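Local structure of delta-aminolevulinic acid dehydratase (Toxoplasma gondii ME49, 3OBK) at the interface of chains A and B and the interface of chains A and C. The protein catalyses the condensation of two 5-aminolevulinic acid molecules to porphobilinogen, an early step of tetrapyrrole synthesis, and assembles as an octamer. Residues are numbered along the deposited sequence; one frame, centred on the assembly and turned at random. Chains: chain A/B/C, Delta-aminolevulinic acid dehydratase.

All three contacts are made by the N-terminal stretch of a neighbouring subunit laid on chain A. Contacts 1 and 2 form one continuous grip by chain B: their C-alpha centres lie about 12 Å apart, and they share A:Asp187 and B:Arg22. The C-alpha centre of contact 3 lies about 23 Å from that of contact 1 and about 21 Å from that of contact 2; there chain C sets residues 20 to 28 against another part of chain A. The segment around the 3-10 helix 23-27 thus serves both interfaces, with B:Arg22 and B:Asn26 in one and C:Arg22 and C:Asn26 in the other, tying a subunit to two neighbours in the octamer.

Contact 1: the interface of chains A and B. Residues chain A 185, 187, 241, 248, 251-252; chain B 22-23, 26-27.
The pyrrolidine ring of B:Pro23 forms the apolar middle of this patch, lodged between polar side chains of chain A. Its CG sits over the centre of the A:Arg251 guanidinium, 4.0 Å above the plane, so the extended arginine lies across the ring as a lid. From another side A:Asp187 crosses obliquely, its carboxylate carbon CG 3.5 Å from B:Pro23 CD, while the second oxygen of that carboxylate, OD2, faces the backbone of B:Arg22. Next comes the flat head of B:Arg27. A:Met241 CG covers one of its faces near the rim, 3.6 Å above the plane, and the carbonyl O of B:Pro23 covers the opposite one. Two carboxylates close on its edge. The straight chain of A:Glu248 brings OE2 to a side-on grip, 2.8 Å from B:Arg27 NE and 2.7 Å from B:Arg27 NH2; the NE bond uses the syn lone pair, whereas NH2 arrives from above the carboxylate plane. A:Glu252, bent at chi2 (-85°), meets the same nitrogen tip to tip, OE2 lying 2.7 Å from B:Arg27 NH2 with 162° at the hydrogen. At the rim, waters join A:Arg251 NH1 to B:Arg22 O, A:Arg251 NH2 to B:Arg22 N, and A:Glu248 OE2 to B:Pro23 O. The shared guanidinium probably helps keep both glutamates ionised, and together they clamp the neighbour's 3-10 helix 23-27 onto helix 247-258, helping to hold the octamer together.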
loop_
_atom_site.group_PDB
_atom_site.type_symbol
_atom_site.label_atom_id
_atom_site.label_comp_id
_atom_site.label_asym_id
_atom_site.label_seq_id
_atom_site.Cartn_x
_atom_site.Cartn_y
_atom_site.Cartn_z
ATOM N N MET A 185 21.327 -11.512 21.204
ATOM C CA MET A 185 21.299 -11.640 19.750
ATOM C C MET A 185 21.675 -13.036 19.227
ATOM O O MET A 185 22.137 -13.203 18.080
ATOM C CB MET A 185 22.104 -10.521 19.098
ATOM C CG MET A 185 21.467 -9.142 19.247
ATOM S SD MET A 185 19.870 -8.923 18.408
ATOM C CE MET A 185 20.396 -8.714 16.723
ATOM N N ASP A 187 20.372 -16.527 17.748
ATOM C CA ASP A 187 19.234 -16.861 16.948
ATOM C C ASP A 187 18.281 -17.726 17.731
ATOM O O ASP A 187 18.688 -18.667 18.385
ATOM C CB ASP A 187 19.684 -17.586 15.693
ATOM C CG ASP A 187 20.266 -16.649 14.688
ATOM O OD1 ASP A 187 19.860 -15.471 14.700
ATOM O OD2 ASP A 187 21.149 -17.068 13.908
ATOM N N MET A 241 24.152 -6.665 15.062
ATOM C CA MET A 241 23.900 -6.311 13.661
ATOM C C MET A 241 24.826 -5.238 13.095
ATOM O O MET A 241 25.281 -4.332 13.790
ATOM C CB MET A 241 22.455 -5.813 13.518
ATOM C CG MET A 241 21.424 -6.920 13.675
ATOM S SD MET A 241 19.705 -6.390 13.588
ATOM C CE MET A 241 19.827 -5.313 12.167
ATOM N N GLU A 248 17.441 -5.941 7.238
ATOM C CA GLU A 248 17.693 -6.978 8.227
ATOM C C GLU A 248 16.884 -6.752 9.515
ATOM O O GLU A 248 16.462 -7.707 10.152
ATOM C CB GLU A 248 19.197 -7.042 8.536
ATOM C CG GLU A 248 19.637 -8.241 9.299
ATOM C CD GLU A 248 21.143 -8.223 9.619
ATOM O OE1 GLU A 248 21.861 -7.228 9.294
ATOM O OE2 GLU A 248 21.599 -9.237 10.214
ATOM N N ARG A 251 13.622 -8.531 9.271
ATOM C CA ARG A 251 13.778 -9.948 9.435
ATOM C C ARG A 251 13.780 -10.271 10.948
ATOM O O ARG A 251 13.054 -11.134 11.410
ATOM C CB ARG A 251 15.072 -10.391 8.763
ATOM C CG ARG A 251 15.094 -11.817 8.358
ATOM C CD ARG A 251 16.471 -12.260 7.844
ATOM N NE ARG A 251 16.546 -13.713 7.919
ATOM C CZ ARG A 251 17.633 -14.440 7.707
ATOM N NH1 ARG A 251 18.762 -13.851 7.376
ATOM N NH2 ARG A 251 17.572 -15.775 7.807
ATOM N N GLU A 252 14.552 -9.527 11.727
ATOM C CA GLU A 252 14.641 -9.826 13.151
ATOM C C GLU A 252 13.325 -9.537 13.872
ATOM O O GLU A 252 12.864 -10.345 14.698
ATOM C CB GLU A 252 15.812 -9.076 13.784
ATOM C CG GLU A 252 17.216 -9.603 13.305
ATOM C CD GLU A 252 17.719 -10.812 14.106
ATOM O OE1 GLU A 252 17.145 -11.128 15.171
ATOM O OE2 GLU A 252 18.711 -11.451 13.691
ATOM N N ARG B 22 18.510 -18.638 10.397
ATOM C CA ARG B 22 19.570 -18.235 11.365
ATOM C C ARG B 22 20.227 -16.977 10.820
ATOM O O ARG B 22 21.176 -17.064 10.046
ATOM C CB ARG B 22 20.656 -19.316 11.545
ATOM C CG ARG B 22 20.273 -20.500 12.433
ATOM C CD ARG B 22 21.403 -21.527 12.643
ATOM N NE ARG B 22 20.887 -22.749 13.275
ATOM C CZ ARG B 22 20.859 -23.004 14.586
ATOM N NH1 ARG B 22 21.367 -22.162 15.467
ATOM N NH2 ARG B 22 20.326 -24.133 15.020
ATOM N N PRO B 23 19.702 -15.793 11.196
ATOM C CA PRO B 23 20.251 -14.545 10.699
ATOM C C PRO B 23 21.734 -14.371 11.008
ATOM O O PRO B 23 22.431 -13.667 10.293
ATOM C CB PRO B 23 19.425 -13.500 11.442
ATOM C CG PRO B 23 18.145 -14.149 11.692
ATOM C CD PRO B 23 18.424 -15.580 11.898
ATOM N N ASN B 26 24.390 -14.688 8.167
ATOM C CA ASN B 26 24.785 -13.538 7.372
ATOM C C ASN B 26 25.700 -12.522 8.125
ATOM O O ASN B 26 25.964 -11.416 7.612
ATOM C CB ASN B 26 23.539 -12.893 6.742
ATOM C CG ASN B 26 22.928 -13.768 5.610
ATOM O OD1 ASN B 26 23.590 -14.677 5.072
ATOM N ND2 ASN B 26 21.688 -13.484 5.241
ATOM N N ARG B 27 26.213 -12.913 9.303
ATOM C CA ARG B 27 27.168 -12.084 10.089
ATOM C C ARG B 27 28.467 -12.801 10.394
ATOM O O ARG B 27 29.309 -12.297 11.101
ATOM C CB ARG B 27 26.534 -11.673 11.414
ATOM C CG ARG B 27 25.283 -10.890 11.205
ATOM C CD ARG B 27 24.628 -10.518 12.498
ATOM N NE ARG B 27 23.231 -10.277 12.211
ATOM C CZ ARG B 27 22.222 -10.641 12.985
ATOM N NH1 ARG B 27 22.424 -11.254 14.151
ATOM N NH2 ARG B 27 20.991 -10.400 12.571
HETATM O O HOH W 1 18.885 -18.144 7.232
HETATM O O HOH W 2 21.081 -15.680 7.589
HETATM O O HOH W 3 20.972 -11.528 9.198
#

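Contact 2: the interface of chains A and B. Residues chain A 158-159, 162, 187-188; chain B 15-17, 19, 22.
A:Asp159, in the first turn of helix 158-175, and B:Arg22 meet at about a right angle, and their carboxylate and guanidinium planes are turned 39° apart. The arginine comes end-on, one nitrogen to each oxygen. B:Arg22 NH1 lies 2.7 Å from A:Asp159 OD1 in a nearly straight bond, with the acceptor in the guanidinium plane; B:Arg22 NH2 reaches A:Asp159 OD2 at 3.2 Å, tilted out of that plane. Both oxygens offer their syn lone pairs. OD2 also takes the backbone N-H of B:Leu17, which drops onto it from well above the carboxylate plane, 2.9 Å from N to OD2. A:Asn158 crosses the arginine obliquely, with its amide plane at 90° to the guanidinium plane. Its CG is anti to the backbone N (chi1 -161°), which lets ND2 bond to A:Asp159 OD1 and fix that carboxylate from the second shell, while its two ends also pair with the backbone N and O of A:Asp187. B:Ile19 CG2 lies over the centre of the B:Arg22 guanidinium, 3.8 Å above its plane, and so covers one face of the head. The side chain of B:Leu17 crosses A:Asp159 at about a right angle, and B:Ile19 CD1 rests on A:Gly188 CA. The same NH1 that grips OD1 also reaches a water, which lies 3.1 Å from B:Arg22 NH1 and 2.8 Å from A:Asp187 OD2.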
loop_
_atom_site.group_PDB
_atom_site.type_symbol
_atom_site.label_atom_id
_atom_site.label_comp_id
_atom_site.label_asym_id
_atom_site.label_seq_id
_atom_site.Cartn_x
_atom_site.Cartn_y
_atom_site.Cartn_z
ATOM N N ASN A 158 25.825 -20.743 19.180
ATOM C CA ASN A 158 24.470 -20.272 19.335
ATOM C C ASN A 158 23.613 -21.067 20.297
ATOM O O ASN A 158 23.090 -20.521 21.265
ATOM C CB ASN A 158 23.756 -20.238 18.002
ATOM C CG ASN A 158 22.541 -19.353 18.046
ATOM O OD1 ASN A 158 22.667 -18.132 17.906
ATOM N ND2 ASN A 158 21.359 -19.944 18.282
ATOM N N ASP A 159 23.453 -22.343 20.003
ATOM C CA ASP A 159 22.437 -23.143 20.643
ATOM C C ASP A 159 22.772 -23.481 22.090
ATOM O O ASP A 159 21.898 -23.554 22.949
ATOM C CB ASP A 159 22.250 -24.433 19.846
ATOM C CG ASP A 159 21.760 -24.175 18.426
ATOM O OD1 ASP A 159 21.434 -23.016 18.070
ATOM O OD2 ASP A 159 21.705 -25.165 17.675
ATOM N N VAL A 162 21.921 -20.495 23.959
ATOM C CA VAL A 162 20.490 -20.399 24.253
ATOM C C VAL A 162 20.126 -21.227 25.500
ATOM O O VAL A 162 19.379 -20.771 26.371
ATOM C CB VAL A 162 19.615 -20.783 23.023
ATOM C CG1 VAL A 162 18.118 -20.854 23.391
ATOM C CG2 VAL A 162 19.836 -19.764 21.905
ATOM N N ASP A 187 20.372 -16.527 17.748
ATOM C CA ASP A 187 19.234 -16.861 16.948
ATOM C C ASP A 187 18.281 -17.726 17.731
ATOM O O ASP A 187 18.688 -18.667 18.385
ATOM C CB ASP A 187 19.684 -17.586 15.693
ATOM C CG ASP A 187 20.266 -16.649 14.688
ATOM O OD1 ASP A 187 19.860 -15.471 14.700
ATOM O OD2 ASP A 187 21.149 -17.068 13.908
ATOM N N GLY A 188 17.003 -17.389 17.674
ATOM C CA GLY A 188 15.978 -18.266 18.234
ATOM C C GLY A 188 15.811 -18.237 19.732
ATOM O O GLY A 188 15.014 -18.982 20.258
ATOM N N VAL B 15 24.031 -30.300 21.581
ATOM C CA VAL B 15 22.820 -29.539 21.787
ATOM C C VAL B 15 22.450 -28.833 20.500
ATOM O O VAL B 15 23.286 -28.189 19.886
ATOM C CB VAL B 15 23.020 -28.495 22.906
ATOM C CG1 VAL B 15 21.792 -27.596 23.042
ATOM C CG2 VAL B 15 23.367 -29.214 24.257
ATOM N N TRP B 16 21.186 -28.957 20.108
ATOM C CA TRP B 16 20.731 -28.480 18.824
ATOM C C TRP B 16 19.367 -27.846 18.904
ATOM O O TRP B 16 18.381 -28.506 19.242
ATOM C CB TRP B 16 20.705 -29.624 17.814
ATOM C CG TRP B 16 20.063 -29.229 16.504
ATOM C CD1 TRP B 16 20.171 -28.019 15.870
ATOM C CD2 TRP B 16 19.213 -30.036 15.684
ATOM N NE1 TRP B 16 19.443 -28.026 14.713
ATOM C CE2 TRP B 16 18.842 -29.250 14.567
ATOM C CE3 TRP B 16 18.728 -31.341 15.781
ATOM C CZ2 TRP B 16 17.987 -29.722 13.568
ATOM C CZ3 TRP B 16 17.887 -31.807 14.787
ATOM C CH2 TRP B 16 17.538 -31.002 13.685
ATOM N N LEU B 17 19.305 -26.557 18.581
ATOM C CA LEU B 17 18.042 -25.824 18.575
ATOM C C LEU B 17 17.522 -25.864 17.153
ATOM O O LEU B 17 18.137 -25.270 16.293
ATOM C CB LEU B 17 18.257 -24.399 18.996
ATOM C CG LEU B 17 17.080 -23.483 18.703
ATOM C CD1 LEU B 17 15.813 -24.043 19.411
ATOM C CD2 LEU B 17 17.435 -22.040 19.118
ATOM N N ILE B 19 15.849 -24.543 14.833
ATOM C CA ILE B 19 15.345 -23.430 14.077
ATOM C C ILE B 19 15.949 -23.469 12.653
ATOM O O ILE B 19 17.131 -23.839 12.464
ATOM C CB ILE B 19 15.634 -22.125 14.828
ATOM C CG1 ILE B 19 14.965 -20.960 14.102
ATOM C CG2 ILE B 19 17.136 -21.914 15.007
ATOM C CD1 ILE B 19 14.485 -19.845 15.012
ATOM N N ARG B 22 18.510 -18.638 10.397
ATOM C CA ARG B 22 19.570 -18.235 11.365
ATOM C C ARG B 22 20.227 -16.977 10.820
ATOM O O ARG B 22 21.176 -17.064 10.046
ATOM C CB ARG B 22 20.656 -19.316 11.545
ATOM C CG ARG B 22 20.273 -20.500 12.433
ATOM C CD ARG B 22 21.403 -21.527 12.643
ATOM N NE ARG B 22 20.887 -22.749 13.275
ATOM C CZ ARG B 22 20.859 -23.004 14.586
ATOM N NH1 ARG B 22 21.367 -22.162 15.467
ATOM N NH2 ARG B 22 20.326 -24.133 15.020
HETATM O O HOH W 4 22.522 -19.352 14.812
#

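Contact 3: the interface of chains A and C. Residues chain A 194, 198, 203-206, 260, 262; chain C 20-22, 25-26, 28.
Two arginine heads stacked face to face occupy the middle of this patch. A:Arg194 and C:Arg25 come tip to tip, their guanidinium planes 5° apart and their CZ atoms separated by 3.6 Å; C:Arg22 CB packs on the far face of C:Arg25. Such a pairing of like charges is probably eased by the acceptors around the edges. A:Arg194, bent at chi2 and chi3, grips A:Asp198 OD1 side-on through NE and NH1, and end-on holds the carbonyl O of A:Thr205. C:Arg25, bent at chi3 (-78°), sends NE to A:Asp262 OD1 at 2.8 Å, on the syn lone pair, and NH2 to the carbonyl O of A:Thr203 at 2.7 Å, while NH1 turns back to C:Gln20 O. Farther out, C:Lys28 NZ lies 2.7 Å from A:Asp204 O and also bonds to A:Ser206 OG. C:Asn26 ND2 meets A:Asp262 O at 2.9 Å on a carbonyl lone pair, and a water links A:Ser206 OG with C:Asn26 OD1. In the alpha/beta barrel of chain A, helix 189-199 and the loops entering strands 206-211 and 263-267 receive chain C's 3-10 helix 23-27 and flanking residues.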
loop_
_atom_site.group_PDB
_atom_site.type_symbol
_atom_site.label_atom_id
_atom_site.label_comp_id
_atom_site.label_asym_id
_atom_site.label_seq_id
_atom_site.Cartn_x
_atom_site.Cartn_y
_atom_site.Cartn_z
ATOM N N ARG A 194 10.802 -18.461 25.910
ATOM C CA ARG A 194 9.366 -18.440 26.137
ATOM C C ARG A 194 8.843 -19.807 26.620
ATOM O O ARG A 194 8.042 -19.862 27.539
ATOM C CB ARG A 194 8.641 -18.013 24.861
ATOM C CG ARG A 194 7.122 -17.870 25.014
ATOM C CD ARG A 194 6.719 -16.683 25.887
ATOM N NE ARG A 194 6.633 -17.027 27.301
ATOM C CZ ARG A 194 6.692 -16.149 28.293
ATOM N NH1 ARG A 194 6.622 -16.575 29.542
ATOM N NH2 ARG A 194 6.831 -14.844 28.052
ATOM N N ASP A 198 7.362 -21.075 30.239
ATOM C CA ASP A 198 5.998 -21.552 30.320
ATOM C C ASP A 198 5.940 -22.943 30.923
ATOM O O ASP A 198 5.055 -23.253 31.700
ATOM C CB ASP A 198 5.370 -21.537 28.937
ATOM C CG ASP A 198 5.196 -20.137 28.392
ATOM O OD1 ASP A 198 5.577 -19.138 29.053
ATOM O OD2 ASP A 198 4.652 -20.034 27.291
ATOM N N THR A 203 4.397 -18.274 32.933
ATOM C CA THR A 203 3.723 -17.764 31.733
ATOM C C THR A 203 3.398 -16.268 31.806
ATOM O O THR A 203 3.139 -15.633 30.785
ATOM C CB THR A 203 2.429 -18.532 31.452
ATOM O OG1 THR A 203 1.533 -18.417 32.560
ATOM C CG2 THR A 203 2.723 -20.023 31.164
ATOM N N ASP A 204 3.444 -15.736 33.020
ATOM C CA ASP A 204 3.173 -14.333 33.364
ATOM C C ASP A 204 4.357 -13.456 33.064
ATOM O O ASP A 204 4.198 -12.277 32.810
ATOM C CB ASP A 204 2.989 -14.219 34.906
ATOM C CG ASP A 204 1.700 -13.564 35.297
ATOM O OD1 ASP A 204 0.895 -13.207 34.404
ATOM O OD2 ASP A 204 1.472 -13.408 36.512
ATOM N N THR A 205 5.548 -14.025 33.203
ATOM C CA THR A 205 6.776 -13.310 33.008
ATOM C C THR A 205 6.901 -12.900 31.548
ATOM O O THR A 205 6.807 -13.738 30.649
ATOM C CB THR A 205 7.974 -14.182 33.396
ATOM O OG1 THR A 205 7.854 -14.584 34.766
ATOM C CG2 THR A 205 9.279 -13.427 33.237
ATOM N N SER A 206 7.130 -11.615 31.324
ATOM C CA SER A 206 7.229 -11.038 29.982
ATOM C C SER A 206 8.621 -11.130 29.387
ATOM O O SER A 206 9.606 -11.372 30.084
ATOM C CB SER A 206 6.823 -9.575 30.011
ATOM O OG SER A 206 5.506 -9.426 30.509
ATOM N N GLY A 260 6.779 -15.035 19.980
ATOM C CA GLY A 260 6.004 -14.729 21.201
ATOM C C GLY A 260 6.411 -13.559 22.111
ATOM O O GLY A 260 5.857 -13.386 23.208
ATOM N N ASP A 262 6.656 -9.962 23.818
ATOM C CA ASP A 262 5.676 -9.006 24.281
ATOM C C ASP A 262 6.022 -7.566 23.846
ATOM O O ASP A 262 5.125 -6.723 23.720
ATOM C CB ASP A 262 5.634 -9.052 25.820
ATOM C CG ASP A 262 5.213 -10.398 26.356
ATOM O OD1 ASP A 262 4.027 -10.760 26.145
ATOM O OD2 ASP A 262 6.033 -11.085 27.015
ATOM N N GLN C 20 2.110 -19.280 22.524
ATOM C CA GLN C 20 3.358 -18.502 22.682
ATOM C C GLN C 20 3.036 -17.056 23.007
ATOM O O GLN C 20 3.555 -16.517 23.985
ATOM C CB GLN C 20 4.309 -18.617 21.475
ATOM C CG GLN C 20 4.904 -20.039 21.322
ATOM C CD GLN C 20 6.433 -20.075 21.332
ATOM O OE1 GLN C 20 7.060 -20.599 22.286
ATOM N NE2 GLN C 20 7.043 -19.534 20.274
ATOM N N ALA C 21 2.159 -16.447 22.213
ATOM C CA ALA C 21 1.756 -15.049 22.438
ATOM C C ALA C 21 0.625 -14.970 23.476
ATOM O O ALA C 21 -0.390 -15.655 23.377
ATOM C CB ALA C 21 1.352 -14.389 21.141
ATOM N N ARG C 22 0.837 -14.159 24.503
ATOM C CA ARG C 22 -0.192 -13.822 25.466
ATOM C C ARG C 22 -0.311 -12.309 25.556
ATOM O O ARG C 22 0.420 -11.673 26.312
ATOM C CB ARG C 22 0.174 -14.405 26.814
ATOM C CG ARG C 22 0.141 -15.901 26.816
ATOM C CD ARG C 22 0.413 -16.471 28.192
ATOM N NE ARG C 22 0.450 -17.938 28.148
ATOM C CZ ARG C 22 -0.504 -18.756 28.581
ATOM N NH1 ARG C 22 -1.611 -18.304 29.140
ATOM N NH2 ARG C 22 -0.330 -20.061 28.456
ATOM N N ARG C 25 -0.179 -10.303 28.924
ATOM C CA ARG C 25 1.034 -9.916 29.639
ATOM C C ARG C 25 1.205 -8.398 29.616
ATOM O O ARG C 25 1.634 -7.777 30.628
ATOM C CB ARG C 25 2.273 -10.604 29.083
ATOM C CG ARG C 25 2.391 -12.037 29.534
ATOM C CD ARG C 25 3.707 -12.680 29.163
ATOM N NE ARG C 25 3.751 -13.090 27.750
ATOM C CZ ARG C 25 3.771 -14.352 27.297
ATOM N NH1 ARG C 25 3.823 -14.563 25.990
ATOM N NH2 ARG C 25 3.712 -15.406 28.113
ATOM N N ASN C 26 0.844 -7.792 28.482
ATOM C CA ASN C 26 0.870 -6.333 28.384
ATOM C C ASN C 26 -0.310 -5.597 29.124
ATOM O O ASN C 26 -0.428 -4.360 29.029
ATOM C CB ASN C 26 1.081 -5.888 26.911
ATOM C CG ASN C 26 2.484 -6.295 26.359
ATOM O OD1 ASN C 26 3.432 -6.584 27.127
ATOM N ND2 ASN C 26 2.602 -6.356 25.030
ATOM N N LYS C 28 -0.925 -6.670 32.605
ATOM C CA LYS C 28 -0.643 -7.318 33.894
ATOM C C LYS C 28 -0.852 -6.440 35.133
ATOM O O LYS C 28 -1.293 -6.897 36.167
ATOM C CB LYS C 28 0.842 -7.729 33.878
ATOM C CG LYS C 28 1.136 -9.185 34.045
ATOM C CD LYS C 28 2.442 -9.603 33.298
ATOM C CE LYS C 28 3.710 -8.862 33.685
ATOM N NZ LYS C 28 4.888 -9.773 33.520
HETATM O O HOH W 5 5.664 -21.436 25.092
HETATM O O HOH W 6 4.284 -7.304 29.517
HETATM O O HOH W 7 2.165 -21.241 27.190
#